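Local coordinates for quercetin 2,3-dioxygenase (Escherichia coli, PDB 1TQ5), which has quercetin 2,3-dioxygenase activity in vitro, cleaving quercetin with dioxygen and releasing carbon monoxide, and is a metal-binding bicupin of the pirin family, at residues F34-V42 with V223-V231; T56-Y67 with F90-H101. All coordinates share one frame; numbering follows the deposited sequence.

Contact 1 (F34-V42 with V223-V231)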
loop_
_atom_site.group_PDB
_atom_site.type_symbol
_atom_site.label_atom_id
_atom_site.label_comp_id
_atom_site.label_asym_id
_atom_site.label_seq_id
_atom_site.Cartn_x
_atom_site.Cartn_y
_atom_site.Cartn_z
ATOM N N PHE A 34 6.980 14.973 -1.917
ATOM C CA PHE A 34 6.722 13.545 -1.815
ATOM C C PHE A 34 7.492 12.749 -2.867
ATOM O O PHE A 34 6.952 12.364 -3.904
ATOM C CB PHE A 34 5.213 13.276 -1.921
ATOM C CG PHE A 34 4.413 13.905 -0.809
ATOM C CD1 PHE A 34 4.037 15.243 -0.874
ATOM C CD2 PHE A 34 4.080 13.171 0.329
ATOM C CE1 PHE A 34 3.346 15.844 0.173
ATOM C CE2 PHE A 34 3.387 13.760 1.389
ATOM C CZ PHE A 34 3.018 15.103 1.309
HETATM N N MSE A 35 8.770 12.519 -2.585
HETATM C CA MSE A 35 9.650 11.769 -3.472
HETATM C C MSE A 35 9.592 10.286 -3.114
HETATM O O MSE A 35 9.764 9.417 -3.969
HETATM C CB MSE A 35 11.096 12.251 -3.320
HETATM C CG MSE A 35 11.365 13.682 -3.761
HETATM SE SE MSE A 35 11.113 13.979 -5.529
HETATM C CE MSE A 35 11.492 12.364 -6.247
ATOM N N GLY A 36 9.349 10.018 -1.837
ATOM C CA GLY A 36 9.288 8.658 -1.333
ATOM C C GLY A 36 9.509 8.754 0.163
ATOM O O GLY A 36 10.432 9.439 0.605
ATOM N N PHE A 37 8.677 8.067 0.943
ATOM C CA PHE A 37 8.758 8.119 2.402
ATOM C C PHE A 37 9.473 6.911 3.000
ATOM O O PHE A 37 8.876 5.848 3.173
ATOM C CB PHE A 37 7.337 8.226 2.969
ATOM C CG PHE A 37 7.282 8.636 4.409
ATOM C CD1 PHE A 37 7.606 9.931 4.789
ATOM C CD2 PHE A 37 6.879 7.733 5.384
ATOM C CE1 PHE A 37 7.527 10.323 6.120
ATOM C CE2 PHE A 37 6.796 8.116 6.717
ATOM C CZ PHE A 37 7.119 9.415 7.087
ATOM N N SER A 38 10.747 7.090 3.341
ATOM C CA SER A 38 11.566 6.009 3.888
ATOM C C SER A 38 11.584 4.872 2.861
ATOM O O SER A 38 11.809 5.119 1.676
ATOM C CB SER A 38 11.002 5.517 5.227
ATOM O OG SER A 38 11.836 4.514 5.794
ATOM N N ALA A 39 11.340 3.639 3.304
ATOM C CA ALA A 39 11.334 2.490 2.394
ATOM C C ALA A 39 10.085 2.450 1.503
ATOM O O ALA A 39 10.017 1.672 0.549
ATOM C CB ALA A 39 11.446 1.192 3.188
ATOM N N LEU A 40 9.099 3.282 1.817
ATOM C CA LEU A 40 7.870 3.335 1.024
ATOM C C LEU A 40 8.130 4.224 -0.185
ATOM O O LEU A 40 8.268 5.440 -0.060
ATOM C CB LEU A 40 6.724 3.900 1.866
ATOM C CG LEU A 40 5.331 3.877 1.237
ATOM C CD1 LEU A 40 4.978 2.457 0.803
ATOM C CD2 LEU A 40 4.322 4.409 2.240
ATOM N N ARG A 41 8.195 3.613 -1.361
ATOM C CA ARG A 41 8.494 4.355 -2.570
ATOM C C ARG A 41 7.312 4.668 -3.479
ATOM O O ARG A 41 7.286 5.716 -4.121
ATOM C CB ARG A 41 9.563 3.603 -3.377
ATOM C CG ARG A 41 10.909 3.450 -2.660
ATOM C CD ARG A 41 11.432 4.798 -2.185
ATOM N NE ARG A 41 12.808 4.730 -1.708
ATOM C CZ ARG A 41 13.862 4.493 -2.486
ATOM N NH1 ARG A 41 13.701 4.298 -3.789
ATOM N NH2 ARG A 41 15.080 4.451 -1.960
ATOM N N VAL A 42 6.334 3.771 -3.529
ATOM C CA VAL A 42 5.184 3.965 -4.406
ATOM C C VAL A 42 3.836 3.563 -3.796
ATOM O O VAL A 42 3.730 2.557 -3.093
ATOM C CB VAL A 42 5.362 3.142 -5.709
ATOM C CG1 VAL A 42 4.202 3.384 -6.656
ATOM C CG2 VAL A 42 6.686 3.491 -6.384
ATOM N N VAL A 223 -7.710 2.094 7.625
ATOM C CA VAL A 223 -6.458 2.713 7.228
ATOM C C VAL A 223 -5.364 1.674 7.183
ATOM O O VAL A 223 -5.448 0.626 7.831
ATOM C CB VAL A 223 -6.005 3.821 8.214
ATOM C CG1 VAL A 223 -7.044 4.927 8.278
ATOM C CG2 VAL A 223 -5.761 3.223 9.596
ATOM N N LEU A 224 -4.344 1.972 6.389
ATOM C CA LEU A 224 -3.179 1.120 6.265
ATOM C C LEU A 224 -2.121 1.898 7.030
ATOM O O LEU A 224 -1.909 3.086 6.767
ATOM C CB LEU A 224 -2.757 0.974 4.801
ATOM C CG LEU A 224 -3.758 0.320 3.839
ATOM C CD1 LEU A 224 -3.149 0.246 2.457
ATOM C CD2 LEU A 224 -4.116 -1.082 4.331
ATOM N N LEU A 225 -1.481 1.246 7.992
ATOM C CA LEU A 225 -0.461 1.918 8.772
ATOM C C LEU A 225 0.889 1.293 8.488
ATOM O O LEU A 225 1.132 0.123 8.801
ATOM C CB LEU A 225 -0.782 1.846 10.270
ATOM C CG LEU A 225 0.106 2.719 11.171
ATOM C CD1 LEU A 225 -0.682 3.188 12.388
ATOM C CD2 LEU A 225 1.344 1.938 11.589
ATOM N N PHE A 226 1.753 2.084 7.861
ATOM C CA PHE A 226 3.098 1.654 7.508
ATOM C C PHE A 226 4.071 2.103 8.587
ATOM O O PHE A 226 4.246 3.302 8.781
ATOM C CB PHE A 226 3.523 2.302 6.191
ATOM C CG PHE A 226 2.722 1.867 5.001
ATOM C CD1 PHE A 226 3.135 0.790 4.224
ATOM C CD2 PHE A 226 1.577 2.563 4.626
ATOM C CE1 PHE A 226 2.419 0.419 3.086
ATOM C CE2 PHE A 226 0.857 2.206 3.497
ATOM C CZ PHE A 226 1.280 1.129 2.721
ATOM N N ASP A 227 4.687 1.155 9.295
ATOM C CA ASP A 227 5.687 1.474 10.327
ATOM C C ASP A 227 7.030 1.286 9.609
ATOM O O ASP A 227 7.478 0.156 9.389
ATOM C CB ASP A 227 5.587 0.498 11.505
ATOM C CG ASP A 227 6.371 0.970 12.731
ATOM O OD1 ASP A 227 7.574 1.283 12.595
ATOM O OD2 ASP A 227 5.781 1.026 13.833
ATOM N N LEU A 228 7.670 2.397 9.262
ATOM C CA LEU A 228 8.908 2.373 8.494
ATOM C C LEU A 228 10.212 2.683 9.227
ATOM O O LEU A 228 10.226 3.398 10.226
ATOM C CB LEU A 228 8.745 3.338 7.318
ATOM C CG LEU A 228 7.477 3.070 6.507
ATOM C CD1 LEU A 228 6.999 4.335 5.807
ATOM C CD2 LEU A 228 7.758 1.949 5.521
ATOM N N PRO A 229 11.337 2.161 8.709
ATOM C CA PRO A 229 12.668 2.365 9.289
ATOM C C PRO A 229 13.179 3.804 9.203
ATOM O O PRO A 229 12.756 4.580 8.340
ATOM C CB PRO A 229 13.542 1.395 8.494
ATOM C CG PRO A 229 12.880 1.362 7.161
ATOM C CD PRO A 229 11.414 1.275 7.534
ATOM N N PRO A 230 14.109 4.175 10.097
ATOM C CA PRO A 230 14.691 5.523 10.133
ATOM C C PRO A 230 15.305 5.887 8.786
ATOM O O PRO A 230 15.702 5.007 8.026
ATOM C CB PRO A 230 15.745 5.412 11.237
ATOM C CG PRO A 230 15.165 4.354 12.148
ATOM C CD PRO A 230 14.682 3.329 11.161
ATOM N N VAL A 231 15.387 7.178 8.491
ATOM C CA VAL A 231 15.958 7.626 7.223
ATOM C C VAL A 231 17.408 8.076 7.387
ATOM O O VAL A 231 17.674 9.167 7.897
ATOM C CB VAL A 231 15.139 8.790 6.623
ATOM C CG1 VAL A 231 15.819 9.317 5.373
ATOM C CG2 VAL A 231 13.727 8.317 6.301
#

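Contact 2 (T56-Y67 with F90-H101). With CD (cadmium ion), chain B.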
loop_
_atom_site.group_PDB
_atom_site.type_symbol
_atom_site.label_atom_id
_atom_site.label_comp_id
_atom_site.label_asym_id
_atom_site.label_seq_id
_atom_site.Cartn_x
_atom_site.Cartn_y
_atom_site.Cartn_z
ATOM N N THR A 56 3.153 -7.834 -19.823
ATOM C CA THR A 56 4.366 -8.282 -19.147
ATOM C C THR A 56 5.484 -7.242 -19.154
ATOM O O THR A 56 5.776 -6.633 -20.184
ATOM C CB THR A 56 4.916 -9.576 -19.773
ATOM O OG1 THR A 56 3.851 -10.520 -19.946
ATOM C CG2 THR A 56 5.972 -10.188 -18.862
ATOM N N HIS A 57 6.107 -7.062 -17.993
ATOM C CA HIS A 57 7.205 -6.112 -17.818
ATOM C C HIS A 57 8.120 -6.586 -16.689
ATOM O O HIS A 57 7.675 -7.260 -15.754
ATOM C CB HIS A 57 6.652 -4.719 -17.506
ATOM C CG HIS A 57 5.429 -4.738 -16.644
ATOM N ND1 HIS A 57 5.447 -5.148 -15.329
ATOM C CD2 HIS A 57 4.142 -4.430 -16.922
ATOM C CE1 HIS A 57 4.223 -5.092 -14.836
ATOM N NE2 HIS A 57 3.412 -4.660 -15.781
ATOM N N PRO A 58 9.412 -6.237 -16.761
ATOM C CA PRO A 58 10.396 -6.634 -15.750
ATOM C C PRO A 58 10.493 -5.746 -14.515
ATOM O O PRO A 58 10.152 -4.568 -14.543
ATOM C CB PRO A 58 11.698 -6.630 -16.538
ATOM C CG PRO A 58 11.517 -5.402 -17.388
ATOM C CD PRO A 58 10.077 -5.555 -17.887
ATOM N N HIS A 59 10.982 -6.343 -13.436
ATOM C CA HIS A 59 11.191 -5.659 -12.168
ATOM C C HIS A 59 12.442 -6.229 -11.537
ATOM O O HIS A 59 12.750 -7.406 -11.714
ATOM C CB HIS A 59 10.016 -5.874 -11.221
ATOM C CG HIS A 59 8.900 -4.906 -11.427
ATOM N ND1 HIS A 59 9.078 -3.544 -11.338
ATOM C CD2 HIS A 59 7.598 -5.099 -11.739
ATOM C CE1 HIS A 59 7.934 -2.937 -11.588
ATOM N NE2 HIS A 59 7.020 -3.858 -11.835
ATOM N N LYS A 60 13.153 -5.393 -10.793
ATOM C CA LYS A 60 14.380 -5.809 -10.140
ATOM C C LYS A 60 14.445 -5.133 -8.775
ATOM O O LYS A 60 14.008 -3.997 -8.622
ATOM C CB LYS A 60 15.576 -5.386 -10.997
ATOM C CG LYS A 60 16.886 -6.071 -10.665
ATOM C CD LYS A 60 18.012 -5.496 -11.515
ATOM C CE LYS A 60 19.266 -6.348 -11.444
ATOM N NZ LYS A 60 19.080 -7.668 -12.116
ATOM N N ASP A 61 14.978 -5.848 -7.790
ATOM C CA ASP A 61 15.128 -5.340 -6.427
ATOM C C ASP A 61 13.982 -4.436 -5.970
ATOM O O ASP A 61 14.106 -3.213 -5.998
ATOM C CB ASP A 61 16.446 -4.570 -6.294
ATOM C CG ASP A 61 17.622 -5.301 -6.923
ATOM O OD1 ASP A 61 17.797 -6.509 -6.651
ATOM O OD2 ASP A 61 18.375 -4.660 -7.685
HETATM N N MSE A 62 12.877 -5.034 -5.535
HETATM C CA MSE A 62 11.730 -4.259 -5.068
HETATM C C MSE A 62 10.617 -5.185 -4.592
HETATM O O MSE A 62 10.351 -6.219 -5.210
HETATM C CB MSE A 62 11.207 -3.357 -6.199
HETATM C CG MSE A 62 10.211 -2.277 -5.773
HETATM SE SE MSE A 62 10.911 -0.886 -4.829
HETATM C CE MSE A 62 11.623 0.086 -6.138
ATOM N N GLU A 63 9.988 -4.823 -3.479
ATOM C CA GLU A 63 8.884 -5.600 -2.926
ATOM C C GLU A 63 7.612 -4.943 -3.444
ATOM O O GLU A 63 7.344 -3.780 -3.136
ATOM C CB GLU A 63 8.898 -5.556 -1.392
ATOM C CG GLU A 63 10.180 -6.093 -0.753
ATOM C CD GLU A 63 10.342 -7.599 -0.917
ATOM O OE1 GLU A 63 9.706 -8.360 -0.157
ATOM O OE2 GLU A 63 11.101 -8.023 -1.814
ATOM N N ILE A 64 6.843 -5.677 -4.239
ATOM C CA ILE A 64 5.608 -5.145 -4.805
ATOM C C ILE A 64 4.381 -5.745 -4.135
ATOM O O ILE A 64 4.110 -6.939 -4.262
ATOM C CB ILE A 64 5.514 -5.428 -6.316
ATOM C CG1 ILE A 64 6.805 -4.998 -7.014
ATOM C CG2 ILE A 64 4.325 -4.678 -6.904
ATOM C CD1 ILE A 64 7.119 -3.528 -6.883
ATOM N N LEU A 65 3.637 -4.902 -3.428
ATOM C CA LEU A 65 2.441 -5.343 -2.728
ATOM C C LEU A 65 1.171 -4.819 -3.390
ATOM O O LEU A 65 1.097 -3.650 -3.760
ATOM C CB LEU A 65 2.481 -4.859 -1.283
ATOM C CG LEU A 65 1.179 -5.011 -0.496
ATOM C CD1 LEU A 65 0.979 -6.466 -0.104
ATOM C CD2 LEU A 65 1.236 -4.128 0.734
ATOM N N THR A 66 0.175 -5.688 -3.531
ATOM C CA THR A 66 -1.101 -5.296 -4.123
ATOM C C THR A 66 -2.248 -5.505 -3.127
ATOM O O THR A 66 -2.319 -6.539 -2.466
ATOM C CB THR A 66 -1.435 -6.136 -5.374
ATOM O OG1 THR A 66 -0.340 -6.092 -6.301
ATOM C CG2 THR A 66 -2.692 -5.601 -6.046
ATOM N N TYR A 67 -3.125 -4.516 -3.015
ATOM C CA TYR A 67 -4.295 -4.609 -2.149
ATOM C C TYR A 67 -5.517 -4.307 -3.014
ATOM O O TYR A 67 -5.678 -3.190 -3.503
ATOM C CB TYR A 67 -4.204 -3.613 -0.987
ATOM C CG TYR A 67 -5.395 -3.658 -0.051
ATOM C CD1 TYR A 67 -6.046 -4.864 0.225
ATOM C CD2 TYR A 67 -5.859 -2.503 0.576
ATOM C CE1 TYR A 67 -7.129 -4.921 1.101
ATOM C CE2 TYR A 67 -6.943 -2.548 1.457
ATOM C CZ TYR A 67 -7.572 -3.763 1.713
ATOM O OH TYR A 67 -8.636 -3.822 2.582
ATOM N N PHE A 90 -4.716 -9.502 -0.345
ATOM C CA PHE A 90 -3.400 -8.957 -0.641
ATOM C C PHE A 90 -2.582 -9.984 -1.407
ATOM O O PHE A 90 -2.941 -11.156 -1.487
ATOM C CB PHE A 90 -2.642 -8.656 0.658
ATOM C CG PHE A 90 -3.218 -7.530 1.473
ATOM C CD1 PHE A 90 -2.798 -6.220 1.270
ATOM C CD2 PHE A 90 -4.150 -7.784 2.470
ATOM C CE1 PHE A 90 -3.297 -5.177 2.057
ATOM C CE2 PHE A 90 -4.656 -6.753 3.259
ATOM C CZ PHE A 90 -4.227 -5.446 3.053
ATOM N N GLN A 91 -1.467 -9.527 -1.961
ATOM C CA GLN A 91 -0.540 -10.389 -2.664
ATOM C C GLN A 91 0.772 -9.627 -2.587
ATOM O O GLN A 91 0.774 -8.399 -2.548
ATOM C CB GLN A 91 -0.957 -10.609 -4.125
ATOM C CG GLN A 91 -0.560 -9.503 -5.108
ATOM C CD GLN A 91 -1.000 -9.801 -6.534
ATOM O OE1 GLN A 91 -1.271 -10.946 -6.884
ATOM N NE2 GLN A 91 -1.059 -8.766 -7.365
ATOM N N ILE A 92 1.883 -10.343 -2.512
ATOM C CA ILE A 92 3.166 -9.668 -2.470
ATOM C C ILE A 92 4.147 -10.411 -3.356
ATOM O O ILE A 92 4.081 -11.635 -3.486
ATOM C CB ILE A 92 3.717 -9.564 -1.029
ATOM C CG1 ILE A 92 4.955 -8.659 -1.018
ATOM C CG2 ILE A 92 4.058 -10.940 -0.491
ATOM C CD1 ILE A 92 5.460 -8.315 0.371
HETATM N N MSE A 93 5.045 -9.659 -3.977
HETATM C CA MSE A 93 6.042 -10.230 -4.866
HETATM C C MSE A 93 7.383 -9.524 -4.674
HETATM O O MSE A 93 7.440 -8.297 -4.578
HETATM C CB MSE A 93 5.568 -10.067 -6.309
HETATM C CG MSE A 93 6.426 -10.726 -7.370
HETATM SE SE MSE A 93 5.722 -10.431 -9.017
HETATM C CE MSE A 93 6.489 -8.850 -9.422
ATOM N N SER A 94 8.452 -10.305 -4.599
ATOM C CA SER A 94 9.794 -9.760 -4.458
ATOM C C SER A 94 10.465 -9.910 -5.815
ATOM O O SER A 94 10.668 -11.027 -6.286
ATOM C CB SER A 94 10.590 -10.542 -3.408
ATOM O OG SER A 94 10.052 -10.370 -2.110
ATOM N N ALA A 95 10.795 -8.790 -6.455
ATOM C CA ALA A 95 11.442 -8.843 -7.762
ATOM C C ALA A 95 12.813 -9.507 -7.641
ATOM O O ALA A 95 13.282 -10.165 -8.571
ATOM C CB ALA A 95 11.585 -7.438 -8.342
ATOM N N GLY A 96 13.446 -9.333 -6.487
ATOM C CA GLY A 96 14.751 -9.926 -6.262
ATOM C C GLY A 96 15.744 -9.646 -7.374
ATOM O O GLY A 96 15.896 -8.505 -7.809
ATOM N N THR A 97 16.415 -10.694 -7.839
ATOM C CA THR A 97 17.413 -10.562 -8.895
ATOM C C THR A 97 16.821 -10.164 -10.246
ATOM O O THR A 97 17.525 -9.647 -11.113
ATOM C CB THR A 97 18.212 -11.874 -9.063
ATOM O OG1 THR A 97 17.306 -12.976 -9.196
ATOM C CG2 THR A 97 19.111 -12.105 -7.855
ATOM N N GLY A 98 15.527 -10.405 -10.423
ATOM C CA GLY A 98 14.877 -10.060 -11.676
ATOM C C GLY A 98 13.613 -10.869 -11.880
ATOM O O GLY A 98 13.542 -12.026 -11.462
ATOM N N ILE A 99 12.614 -10.275 -12.525
ATOM C CA ILE A 99 11.358 -10.978 -12.751
ATOM C C ILE A 99 10.430 -10.167 -13.656
ATOM O O ILE A 99 10.542 -8.945 -13.748
ATOM C CB ILE A 99 10.658 -11.263 -11.385
ATOM C CG1 ILE A 99 10.021 -12.656 -11.384
ATOM C CG2 ILE A 99 9.634 -10.174 -11.074
ATOM C CD1 ILE A 99 8.873 -12.834 -12.336
ATOM N N ARG A 100 9.527 -10.858 -14.341
ATOM C CA ARG A 100 8.561 -10.214 -15.219
ATOM C C ARG A 100 7.165 -10.641 -14.785
ATOM O O ARG A 100 6.959 -11.782 -14.372
ATOM C CB ARG A 100 8.795 -10.629 -16.674
ATOM C CG ARG A 100 9.924 -9.878 -17.363
ATOM C CD ARG A 100 10.251 -10.480 -18.723
ATOM N NE ARG A 100 10.866 -11.800 -18.602
ATOM C CZ ARG A 100 12.025 -12.035 -17.991
ATOM N NH1 ARG A 100 12.707 -11.038 -17.442
ATOM N NH2 ARG A 100 12.501 -13.271 -17.923
ATOM N N HIS A 101 6.205 -9.729 -14.859
ATOM C CA HIS A 101 4.852 -10.090 -14.475
ATOM C C HIS A 101 3.824 -9.219 -15.163
ATOM O O HIS A 101 4.157 -8.210 -15.783
ATOM C CB HIS A 101 4.663 -9.994 -12.955
ATOM C CG HIS A 101 4.497 -8.595 -12.446
ATOM N ND1 HIS A 101 3.633 -8.275 -11.422
ATOM C CD2 HIS A 101 5.085 -7.432 -12.818
ATOM C CE1 HIS A 101 3.694 -6.977 -11.185
ATOM N NE2 HIS A 101 4.567 -6.442 -12.018
HETATM CD CD CD B . 4.800 -3.902 -12.384
HETATM O O HOH W 1 12.919 -7.568 -4.094
HETATM O O HOH W 2 5.303 -1.337 -12.928
HETATM O O HOH W 3 3.595 -2.951 -10.377
#

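Contact 1 (F34-V42 with V223-V231)
Ser38 makes the polar link between the two segments. Its OG donates to Pro229 O at 2.7 Å, tilted 20° from the carbonyl plane. Ser38 sits in a type II' turn that runs from Phe37 to Leu40. With OG anti to the backbone N (chi1 -177°), the hydroxyl reaches out of the turn to the chain that leaves strand 221-228. OG also lies against the Pro229 ring, 3.6 Å from CG.

The rest is apolar. Leu228 CD1 meets the Phe37 ring at its edge, near the ring plane, 3.4 Å from CD2. The same methyl lies 4.0 Å from Leu40 CB. Leu40 reaches further, to Phe226. Its CD2 stands over the centre of one ring face in a CH-pi contact, 4.1 Å from the centroid and 11° off the ring normal. Val231 CG2 packs on Ser38 CA. Trp184 and Ile117 also touch Leu40, so elements of both cupin domains meet here.

This joins the loop before strand 40-48 of the N-terminal cupin to the last strand of the C-terminal one. The chemistry implies a hydrophobic seam between the domains, with one hydroxyl tying its more exposed end to a main-chain carbonyl.

Contact 2 (T56-Y67 with F90-H101)
His57, His59 and His101 crowd round a cadmium ion, yet two of the three bind it here. His59 NE2 lies 2.3 Å from the metal and His101 NE2 2.6 Å, and two waters add to the coordination. This is the metal site of the N-terminal cupin barrel, built on antiparallel strands. His57 is also assigned to the divalent metal site. As modelled, its CE1 is turned to the ion, too close for a carbon, and the orientation of this ring is doubtful. One face of the His57 ring rests on His101 O. The methyl of selenomethionine Met93 sits over the centre of the His101 ring, 3.5 Å above its plane.

Strands 56-59 and 99-101 form one ladder, and 63-67 and 90-94 another. The register slips by one residue between them. Lys60 NZ bonds Thr97 O across the loops.

Further along, Ser94 OG donates to Glu63 OE2, meeting it on the syn side, somewhat out of the carboxylate plane. Arg129 pairs with Glu63 OE1 and also bonds Ser94 OG. On the same side of the sheet as Glu63, Tyr67 and Phe90 form an offset stack, planes at 9° and centroids 4.2 Å apart. Tyr67 OH bonds Glu222. A leucine in place of Phe90 removes the stacked ring and would probably leave a gap over one face of Tyr67.

On the other side, Gln91 lies alongside Thr66, its CG between backbone N and carbonyl carbon (chi1 82°). Tyr130 OH bonds its OE1, and Gln116 NE2 bonds Thr66 OG1. Gln91 NE2 also donates to Thr66 OG1, 3.0 Å away, nearly straight at 177° and in the amide plane.

In the fold
The centres of the two contacts lie about 18 Å apart. Contact 2 is nested along the chain inside the long loop that contact 1 closes. Contact 2 stays within the N-terminal cupin and holds its metal site. Contact 1 packs the turn at the start of strand 40-48 in that domain against strand 221-228 of the C-terminal one and the chain after it. Strands 40-48, 63-70 and 90-94 belong to one antiparallel sheet of seven strands, where strand 112-119 lies between 40-48 and 63-70. The metal ligands stand on the neighbouring four-stranded sheet. The contacts meet where Leu224 CD2 packs on Tyr67 CE2 at 4.3 Å. Contact 1 lies where the two face-to-face domains meet.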